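Local structure of PTS EIIA type-4 domain-containing protein (Streptococcus agalactiae NEM316, 4TKZ) at residues D43-V46 with A47-E51; S74-S77 with V78-T81; V100-R103 with T104-E107. The protein probably serves as the EIIA component of a mannose-type sugar phosphotransferase system, relaying phosphoryl groups in the cytoplasm during sugar uptake. All blocks are in the same frame, centred on the assembly; numbering follows the deposited sequence.

Three local contacts illustrate how a helix runs on regularly or comes to its end in one alpha/beta fold. Contact 1 sits within helix 41-52, where backbone bonds repeat four residues apart and one flank is buried against the sheet. Contacts 2 and 3 follow the chain out of helices 68-76 and 93-102, and there the backbone bonds span three residues. Contacts 1 and 2 are partly buried and touch each other: R45 of the first pairs with E79 of the second, and L48 packs on L76. Contact 3 is a surface contact, its nearest atoms about 11 Å from contact 1 and about 14 Å from contact 2.

Contact 1 of 3, residues D43-V46 with A47-E51; sequences DVRV and ALQRE
R45 and Q49 meet one turn apart on the alpha-helix 41-52, which packs on the parallel sheet of this alpha/beta fold. Four successive backbone bonds of the i to i+4 kind knit residues 43-46 to 47-50: A47 N to D43 O, L48 N to V44 O (2.9 Å), Q49 N to R45 O and R50 N to V46 O. The bond from Q49 is the straightest, with an N-H...O angle of 174°.

Packing contacts mark the buried flank of the helix. V44 and L48, both buried, face inward: V44 reaches F35 and V7 on the strands and V72 on helix 68-76, while L48 lies on I5, S73 and L76. A47 adds a small methyl against I33, its CB also resting 3.5 Å from the carbonyl O of D43.

Charged groups at the margins find partners beyond these residues. The guanidinium of R45 forms a salt bridge with E79 in the loop after helix 68-76, and D43 OD2 accepts a hydrogen bond from the backbone N of S40, just before the helix.

R45 and Q49 meet through the chain carbons of the arginine and the amide of the glutamine. R45 leaves the helix as an extended chain, with CG anti to the backbone N (chi1 179°), and Q49 leans back over the preceding turn, placing its CG 3.2 Å from R45 O. The guanidinium and amide planes are turned 68° from each other, and Q49 OE1 lies 3.5 Å from R45 CG.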
ATOM      1  N   ASP A  43     -14.709   3.359 -17.142  1.00 21.25           N
ATOM      2  CA  ASP A  43     -14.953   4.397 -16.139  1.00 20.64           C
ATOM      3  C   ASP A  43     -13.630   4.919 -15.581  1.00 22.93           C
ATOM      4  O   ASP A  43     -13.445   6.131 -15.407  1.00 19.51           O
ATOM      5  CB  ASP A  43     -15.804   3.855 -14.992  1.00 27.52           C
ATOM      6  CG  ASP A  43     -17.238   3.611 -15.392  1.00 31.62           C
ATOM      7  OD1 ASP A  43     -17.711   4.273 -16.339  1.00 24.17           O
ATOM      8  OD2 ASP A  43     -17.891   2.760 -14.745  1.00 27.42           O
ATOM      9  N   VAL A  44     -12.715   3.992 -15.308  1.00 21.71           N
ATOM     10  CA  VAL A  44     -11.365   4.338 -14.868  1.00 21.60           C
ATOM     11  C   VAL A  44     -10.630   5.119 -15.948  1.00 21.67           C
ATOM     12  O   VAL A  44      -9.950   6.107 -15.659  1.00 20.12           O
ATOM     13  CB  VAL A  44     -10.538   3.085 -14.538  1.00 21.09           C
ATOM     14  CG1 VAL A  44      -9.165   3.482 -14.025  1.00 22.76           C
ATOM     15  CG2 VAL A  44     -11.247   2.251 -13.507  1.00 18.56           C
ATOM     16  N   ARG A  45     -10.766   4.679 -17.198  1.00 19.07           N
ATOM     17  CA  ARG A  45     -10.105   5.361 -18.301  1.00 20.17           C
ATOM     18  C   ARG A  45     -10.592   6.794 -18.436  1.00 18.19           C
ATOM     19  O   ARG A  45      -9.789   7.700 -18.643  1.00 20.19           O
ATOM     20  CB  ARG A  45     -10.331   4.621 -19.621  1.00 21.21           C
ATOM     21  CG  ARG A  45      -9.686   5.310 -20.809  1.00 26.13           C
ATOM     22  CD  ARG A  45      -9.729   4.399 -22.019  1.00 25.69           C
ATOM     23  NE  ARG A  45      -9.407   5.101 -23.253  1.00 26.38           N
ATOM     24  CZ  ARG A  45      -8.238   5.020 -23.877  1.00 33.71           C
ATOM     25  NH1 ARG A  45      -8.045   5.685 -25.009  1.00 30.18           N
ATOM     26  NH2 ARG A  45      -7.269   4.259 -23.385  1.00 22.50           N
ATOM     27  N   VAL A  46     -11.904   6.989 -18.307  1.00 18.95           N
ATOM     28  CA  VAL A  46     -12.515   8.312 -18.431  1.00 21.19           C
ATOM     29  C   VAL A  46     -11.990   9.218 -17.334  1.00 21.39           C
ATOM     30  O   VAL A  46     -11.603  10.365 -17.582  1.00 22.13           O
ATOM     31  CB  VAL A  46     -14.053   8.229 -18.342  1.00 17.12           C
ATOM     32  CG1 VAL A  46     -14.658   9.603 -18.098  1.00 17.21           C
ATOM     33  CG2 VAL A  46     -14.618   7.655 -19.643  1.00 16.45           C
ATOM     34  N   ALA A  47     -11.966   8.685 -16.120  1.00 22.34           N
ATOM     35  CA  ALA A  47     -11.485   9.447 -14.977  1.00 17.97           C
ATOM     36  C   ALA A  47     -10.027   9.855 -15.157  1.00 19.53           C
ATOM     37  O   ALA A  47      -9.656  11.011 -14.907  1.00 21.06           O
ATOM     38  CB  ALA A  47     -11.672   8.660 -13.692  1.00 21.26           C
ATOM     39  N   LEU A  48      -9.193   8.907 -15.580  1.00 19.70           N
ATOM     40  CA  LEU A  48      -7.766   9.193 -15.744  1.00 15.97           C
ATOM     41  C   LEU A  48      -7.522  10.250 -16.811  1.00 20.32           C
ATOM     42  O   LEU A  48      -6.763  11.191 -16.575  1.00 18.51           O
ATOM     43  CB  LEU A  48      -6.969   7.919 -16.037  1.00 17.78           C
ATOM     44  CG  LEU A  48      -5.443   8.033 -16.017  1.00 21.78           C
ATOM     45  CD1 LEU A  48      -4.929   8.533 -14.646  1.00 20.18           C
ATOM     46  CD2 LEU A  48      -4.807   6.697 -16.342  1.00 22.57           C
ATOM     47  N   GLN A  49      -8.164  10.099 -17.979  1.00 17.12           N
ATOM     48  CA  GLN A  49      -8.066  11.102 -19.031  1.00 18.23           C
ATOM     49  C   GLN A  49      -8.350  12.491 -18.504  1.00 15.35           C
ATOM     50  O   GLN A  49      -7.613  13.443 -18.778  1.00 18.33           O
ATOM     51  CB  GLN A  49      -9.086  10.818 -20.138  1.00 21.43           C
ATOM     52  CG  GLN A  49      -8.814   9.630 -21.006  1.00 24.50           C
ATOM     53  CD  GLN A  49      -9.899   9.489 -22.055  1.00 26.51           C
ATOM     54  OE1 GLN A  49     -10.548   8.450 -22.165  1.00 34.00           O
ATOM     55  NE2 GLN A  49     -10.124  10.556 -22.807  1.00 26.88           N
ATOM     56  N   ARG A  50      -9.434  12.608 -17.747  1.00 18.88           N
ATOM     57  CA  ARG A  50      -9.819  13.891 -17.184  1.00 17.06           C
ATOM     58  C   ARG A  50      -8.721  14.476 -16.291  1.00 24.16           C
ATOM     59  O   ARG A  50      -8.459  15.682 -16.322  1.00 19.77           O
ATOM     60  CB  ARG A  50     -11.140  13.747 -16.419  1.00 23.41           C
ATOM     61  CG  ARG A  50     -11.670  15.048 -15.840  1.00 29.16           C
ATOM     62  CD  ARG A  50     -13.079  14.877 -15.285  1.00 30.72           C
ATOM     63  NE  ARG A  50     -13.445  15.994 -14.415  1.00 38.54           N
ATOM     64  CZ  ARG A  50     -14.627  16.130 -13.821  1.00 47.09           C
ATOM     65  NH1 ARG A  50     -15.571  15.215 -13.994  1.00 42.94           N
ATOM     66  NH2 ARG A  50     -14.865  17.184 -13.049  1.00 50.53           N
ATOM     67  N   GLU A  51      -8.063  13.621 -15.508  1.00 22.90           N
ATOM     68  CA  GLU A  51      -7.043  14.113 -14.581  1.00 19.64           C
ATOM     69  C   GLU A  51      -5.759  14.555 -15.286  1.00 19.63           C
ATOM     70  O   GLU A  51      -5.004  15.346 -14.739  1.00 24.97           O
ATOM     71  CB  GLU A  51      -6.735  13.079 -13.489  1.00 19.52           C
ATOM     72  CG  GLU A  51      -7.924  12.743 -12.595  1.00 20.06           C
ATOM     73  CD  GLU A  51      -8.377  13.919 -11.735  1.00 23.02           C
ATOM     74  OE1 GLU A  51      -7.570  14.845 -11.486  1.00 18.90           O
ATOM     75  OE2 GLU A  51      -9.555  13.925 -11.318  1.00 24.14           O
TER

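Contact 2 of 3, residues S74-S77 with V78-T81; sequences SALS and VEYT
L76 and Y80 bring their side chains together where helix 68-76 gives way to a loop through a type I beta turn, L76 to E79. The turn is closed by E79 N donating to L76 O at 3.2 Å.

The tyrosine ring reaches back to the turn because its CG stands anti to the carbonyl carbon (chi1 -56°). L76 CG then meets the ring edge in its plane, 3.7 Å from Y80 CE1. The same edge faces the backbone, with Y80 CD1 3.5 Å from L76 O, so one side of the ring's rim borders both the leucine branch point and the turn carbonyl.

E79 uses a bent chain and crosses L76 at about a right angle. Its CG passes 3.4 Å from A75 O, while OE2 lies 3.5 Å from L76 CD1. That carboxylate oxygen also forms a salt bridge with R45 on helix 41-52, joining the loop to a second helix.

S77 folds its hydroxyl back along the chain: with OG between the backbone N and the carbonyl carbon (chi1 73°), it donates to S74 O at 2.7 Å. S74 OG turns to F70 O, one helical turn earlier. V78 sets its CG2 methyl 3.5 Å from A75 O.

Around this turn, L76 packs on R45, L48 and Q49 of helix 41-52, and Y80 on V52. S74 and S77 rest on strand 84-89, outermost of the four on its side within this chain, while F127 of the second subunit lies against S74, S77 and V78.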
ATOM      1  N   SER A  74      -1.506   2.143 -17.847  1.00 18.62           N
ATOM      2  CA  SER A  74      -0.416   1.823 -18.753  1.00 21.11           C
ATOM      3  C   SER A  74      -0.804   2.079 -20.206  1.00 19.05           C
ATOM      4  O   SER A  74      -0.009   2.619 -20.975  1.00 22.25           O
ATOM      5  CB  SER A  74      -0.004   0.360 -18.592  1.00 19.36           C
ATOM      6  OG  SER A  74       0.629   0.155 -17.342  1.00 34.31           O
ATOM      7  N   ALA A  75      -2.025   1.688 -20.563  1.00 21.60           N
ATOM      8  CA  ALA A  75      -2.530   1.827 -21.938  1.00 20.46           C
ATOM      9  C   ALA A  75      -2.635   3.285 -22.345  1.00 25.00           C
ATOM     10  O   ALA A  75      -2.374   3.646 -23.498  1.00 26.82           O
ATOM     11  CB  ALA A  75      -3.887   1.158 -22.071  1.00 21.86           C
ATOM     12  N   LEU A  76      -3.041   4.120 -21.398  1.00 24.29           N
ATOM     13  CA  LEU A  76      -3.228   5.531 -21.663  1.00 22.48           C
ATOM     14  C   LEU A  76      -1.895   6.265 -21.693  1.00 25.67           C
ATOM     15  O   LEU A  76      -1.763   7.273 -22.379  1.00 28.96           O
ATOM     16  CB  LEU A  76      -4.160   6.148 -20.624  1.00 30.36           C
ATOM     17  CG  LEU A  76      -4.758   7.502 -20.998  1.00 32.37           C
ATOM     18  CD1 LEU A  76      -5.654   7.376 -22.238  1.00 24.94           C
ATOM     19  CD2 LEU A  76      -5.532   8.083 -19.820  1.00 27.99           C
ATOM     20  N   SER A  77      -0.906   5.759 -20.954  1.00 22.73           N
ATOM     21  CA  SER A  77       0.384   6.439 -20.827  1.00 23.92           C
ATOM     22  C   SER A  77       1.162   6.544 -22.142  1.00 25.23           C
ATOM     23  O   SER A  77       2.118   7.307 -22.230  1.00 33.61           O
ATOM     24  CB  SER A  77       1.268   5.730 -19.803  1.00 24.28           C
ATOM     25  OG  SER A  77       1.748   4.511 -20.340  1.00 24.85           O
ATOM     26  N   VAL A  78       0.771   5.776 -23.151  1.00 24.64           N
ATOM     27  CA  VAL A  78       1.508   5.789 -24.417  1.00 25.39           C
ATOM     28  C   VAL A  78       0.755   6.515 -25.530  1.00 32.34           C
ATOM     29  O   VAL A  78       1.132   6.423 -26.704  1.00 31.82           O
ATOM     30  CB  VAL A  78       1.861   4.361 -24.885  1.00 25.39           C
ATOM     31  CG1 VAL A  78       2.619   3.613 -23.809  1.00 29.45           C
ATOM     32  CG2 VAL A  78       0.601   3.593 -25.257  1.00 25.53           C
ATOM     33  N   GLU A  79      -0.297   7.246 -25.172  1.00 27.76           N
ATOM     34  CA  GLU A  79      -1.191   7.817 -26.184  1.00 23.27           C
ATOM     35  C   GLU A  79      -0.998   9.312 -26.394  1.00 29.82           C
ATOM     36  O   GLU A  79      -1.500   9.884 -27.366  1.00 31.05           O
ATOM     37  CB  GLU A  79      -2.643   7.559 -25.809  1.00 24.52           C
ATOM     38  CG  GLU A  79      -3.038   6.107 -25.772  1.00 24.61           C
ATOM     39  CD  GLU A  79      -4.480   5.937 -26.136  1.00 33.62           C
ATOM     40  OE1 GLU A  79      -4.808   6.210 -27.308  1.00 39.75           O
ATOM     41  OE2 GLU A  79      -5.282   5.555 -25.257  1.00 33.46           O
ATOM     42  N   TYR A  80      -0.285   9.947 -25.471  1.00 22.30           N
ATOM     43  CA  TYR A  80      -0.017  11.371 -25.565  1.00 25.86           C
ATOM     44  C   TYR A  80       1.440  11.602 -25.960  1.00 35.42           C
ATOM     45  O   TYR A  80       2.360  11.179 -25.258  1.00 38.34           O
ATOM     46  CB  TYR A  80      -0.302  12.054 -24.227  1.00 28.37           C
ATOM     47  CG  TYR A  80      -1.695  11.850 -23.673  1.00 26.25           C
ATOM     48  CD1 TYR A  80      -2.017  10.704 -22.952  1.00 24.57           C
ATOM     49  CD2 TYR A  80      -2.679  12.815 -23.843  1.00 25.60           C
ATOM     50  CE1 TYR A  80      -3.278  10.522 -22.426  1.00 22.27           C
ATOM     51  CE2 TYR A  80      -3.943  12.646 -23.313  1.00 25.95           C
ATOM     52  CZ  TYR A  80      -4.237  11.500 -22.604  1.00 24.52           C
ATOM     53  OH  TYR A  80      -5.500  11.334 -22.076  1.00 22.27           O
ATOM     54  N   THR A  81       1.634  12.289 -27.079  1.00 30.20           N
ATOM     55  CA  THR A  81       2.962  12.562 -27.629  1.00 32.76           C
ATOM     56  C   THR A  81       3.872  13.338 -26.689  1.00 35.40           C
ATOM     57  O   THR A  81       5.048  12.995 -26.515  1.00 36.20           O
ATOM     58  CB  THR A  81       2.837  13.354 -28.946  1.00 36.37           C
ATOM     59  OG1 THR A  81       2.124  12.566 -29.901  1.00 35.40           O
ATOM     60  CG2 THR A  81       4.204  13.698 -29.508  1.00 43.26           C
TER

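Contact 3 of 3, residues V100-R103 with T104-E107; sequences VLSR and TMFE
M105 and F106 bond back to S102 and R103 just after helix 93-102: M105 N donates to S102 O at 2.9 Å and F106 N to R103 O at 3.0 Å, each bond spanning three residues. The side chains of S102 and R103 have other polar partners: S102 OG is hydrogen-bonded to E98 one turn back, and the R103 guanidinium bonds to the backbone oxygens of I2, E28 and Y29.

Around S102 O the packing is close. M105 CB lies 3.3 Å from it, and F106 CD2 is equally near, its ring turned obliquely to the oxygen. M105 CG stands anti to the carbonyl carbon (chi1 -60°), and the extended chain beyond it runs back past the serine, setting the CE methyl 3.8 Å from S102 OG. Meanwhile M105 CB sits 3.7 Å above one face of the F106 ring, offset toward its rim.

This surface turn leads from helix 93-102 toward helix 110-122, whose L112 meets S102 and R103, and whose D111 and K115 meet F106; on the sheet side, V100 and R103 touch I4 of strand 3-9.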
ATOM      1  N   VAL A 100       5.836  12.496  -3.106  1.00 18.63           N
ATOM      2  CA  VAL A 100       5.399  13.779  -2.570  1.00 16.29           C
ATOM      3  C   VAL A 100       6.582  14.609  -2.072  1.00 22.70           C
ATOM      4  O   VAL A 100       6.724  15.785  -2.408  1.00 21.18           O
ATOM      5  CB  VAL A 100       4.396  13.577  -1.425  1.00 18.46           C
ATOM      6  CG1 VAL A 100       4.186  14.884  -0.645  1.00 21.32           C
ATOM      7  CG2 VAL A 100       3.072  13.032  -1.959  1.00 19.86           C
ATOM      8  N   LEU A 101       7.445  13.992  -1.279  1.00 23.57           N
ATOM      9  CA  LEU A 101       8.539  14.745  -0.669  1.00 25.27           C
ATOM     10  C   LEU A 101       9.700  15.062  -1.619  1.00 25.25           C
ATOM     11  O   LEU A 101      10.493  15.964  -1.351  1.00 25.01           O
ATOM     12  CB  LEU A 101       9.043  14.030   0.585  1.00 19.10           C
ATOM     13  CG  LEU A 101       8.043  13.972   1.740  1.00 22.40           C
ATOM     14  CD1 LEU A 101       8.536  13.015   2.815  1.00 27.07           C
ATOM     15  CD2 LEU A 101       7.798  15.367   2.322  1.00 18.62           C
ATOM     16  N   SER A 102       9.799  14.348  -2.736  1.00 20.29           N
ATOM     17  CA  SER A 102      10.944  14.539  -3.626  1.00 22.04           C
ATOM     18  C   SER A 102      10.625  15.169  -4.982  1.00 27.04           C
ATOM     19  O   SER A 102      11.537  15.612  -5.685  1.00 26.88           O
ATOM     20  CB  SER A 102      11.695  13.218  -3.836  1.00 25.75           C
ATOM     21  OG  SER A 102      12.441  12.862  -2.688  1.00 29.02           O
ATOM     22  N   ARG A 103       9.351  15.210  -5.359  1.00 26.87           N
ATOM     23  CA  ARG A 103       8.991  15.682  -6.703  1.00 26.13           C
ATOM     24  C   ARG A 103       9.449  17.118  -6.964  1.00 28.33           C
ATOM     25  O   ARG A 103       9.746  17.494  -8.109  1.00 33.07           O
ATOM     26  CB  ARG A 103       7.488  15.570  -6.935  1.00 21.02           C
ATOM     27  CG  ARG A 103       6.645  16.399  -5.979  1.00 24.22           C
ATOM     28  CD  ARG A 103       5.172  16.238  -6.310  1.00 26.37           C
ATOM     29  NE  ARG A 103       4.310  16.802  -5.276  1.00 18.69           N
ATOM     30  CZ  ARG A 103       3.005  16.987  -5.436  1.00 22.28           C
ATOM     31  NH1 ARG A 103       2.427  16.650  -6.585  1.00 16.35           N
ATOM     32  NH2 ARG A 103       2.285  17.507  -4.460  1.00 24.55           N
ATOM     33  N   THR A 104       9.497  17.903  -5.893  1.00 26.84           N
ATOM     34  CA  THR A 104       9.966  19.285  -5.910  1.00 32.73           C
ATOM     35  C   THR A 104      11.394  19.410  -6.455  1.00 40.21           C
ATOM     36  O   THR A 104      11.758  20.437  -7.043  1.00 38.19           O
ATOM     37  CB  THR A 104       9.866  19.896  -4.478  1.00 38.86           C
ATOM     38  OG1 THR A 104       8.747  20.789  -4.416  1.00 52.70           O
ATOM     39  CG2 THR A 104      11.133  20.637  -4.079  1.00 41.77           C
ATOM     40  N   MET A 105      12.191  18.356  -6.279  1.00 39.23           N
ATOM     41  CA  MET A 105      13.580  18.349  -6.729  1.00 37.98           C
ATOM     42  C   MET A 105      13.711  18.192  -8.236  1.00 39.72           C
ATOM     43  O   MET A 105      14.795  18.399  -8.785  1.00 37.37           O
ATOM     44  CB  MET A 105      14.351  17.198  -6.085  1.00 35.27           C
ATOM     45  CG  MET A 105      14.417  17.219  -4.573  1.00 33.87           C
ATOM     46  SD  MET A 105      15.100  15.660  -3.960  1.00 42.93           S
ATOM     47  CE  MET A 105      14.729  15.819  -2.215  1.00 32.66           C
ATOM     48  N   PHE A 106      12.625  17.810  -8.904  1.00 34.67           N
ATOM     49  CA  PHE A 106      12.731  17.407 -10.302  1.00 38.03           C
ATOM     50  C   PHE A 106      11.759  18.114 -11.230  1.00 40.33           C
ATOM     51  O   PHE A 106      10.584  18.285 -10.909  1.00 38.49           O
ATOM     52  CB  PHE A 106      12.549  15.890 -10.439  1.00 39.14           C
ATOM     53  CG  PHE A 106      13.516  15.090  -9.620  1.00 38.21           C
ATOM     54  CD1 PHE A 106      14.817  14.885 -10.063  1.00 39.02           C
ATOM     55  CD2 PHE A 106      13.127  14.544  -8.408  1.00 34.16           C
ATOM     56  CE1 PHE A 106      15.711  14.148  -9.307  1.00 40.52           C
ATOM     57  CE2 PHE A 106      14.015  13.806  -7.646  1.00 35.20           C
ATOM     58  CZ  PHE A 106      15.310  13.607  -8.099  1.00 39.71           C
ATOM     59  N   GLU A 107      12.267  18.520 -12.388  1.00 42.19           N
ATOM     60  CA  GLU A 107      11.422  19.035 -13.454  1.00 47.44           C
ATOM     61  C   GLU A 107      10.602  17.906 -14.065  1.00 45.54           C
ATOM     62  O   GLU A 107       9.405  18.060 -14.325  1.00 47.04           O
ATOM     63  CB  GLU A 107      12.274  19.679 -14.544  1.00 52.74           C
ATOM     64  CG  GLU A 107      12.729  21.095 -14.247  1.00 55.73           C
ATOM     65  CD  GLU A 107      12.752  21.943 -15.500  1.00 65.70           C
ATOM     66  OE1 GLU A 107      13.163  23.121 -15.422  1.00 61.72           O
ATOM     67  OE2 GLU A 107      12.352  21.426 -16.566  1.00 65.08           O
TER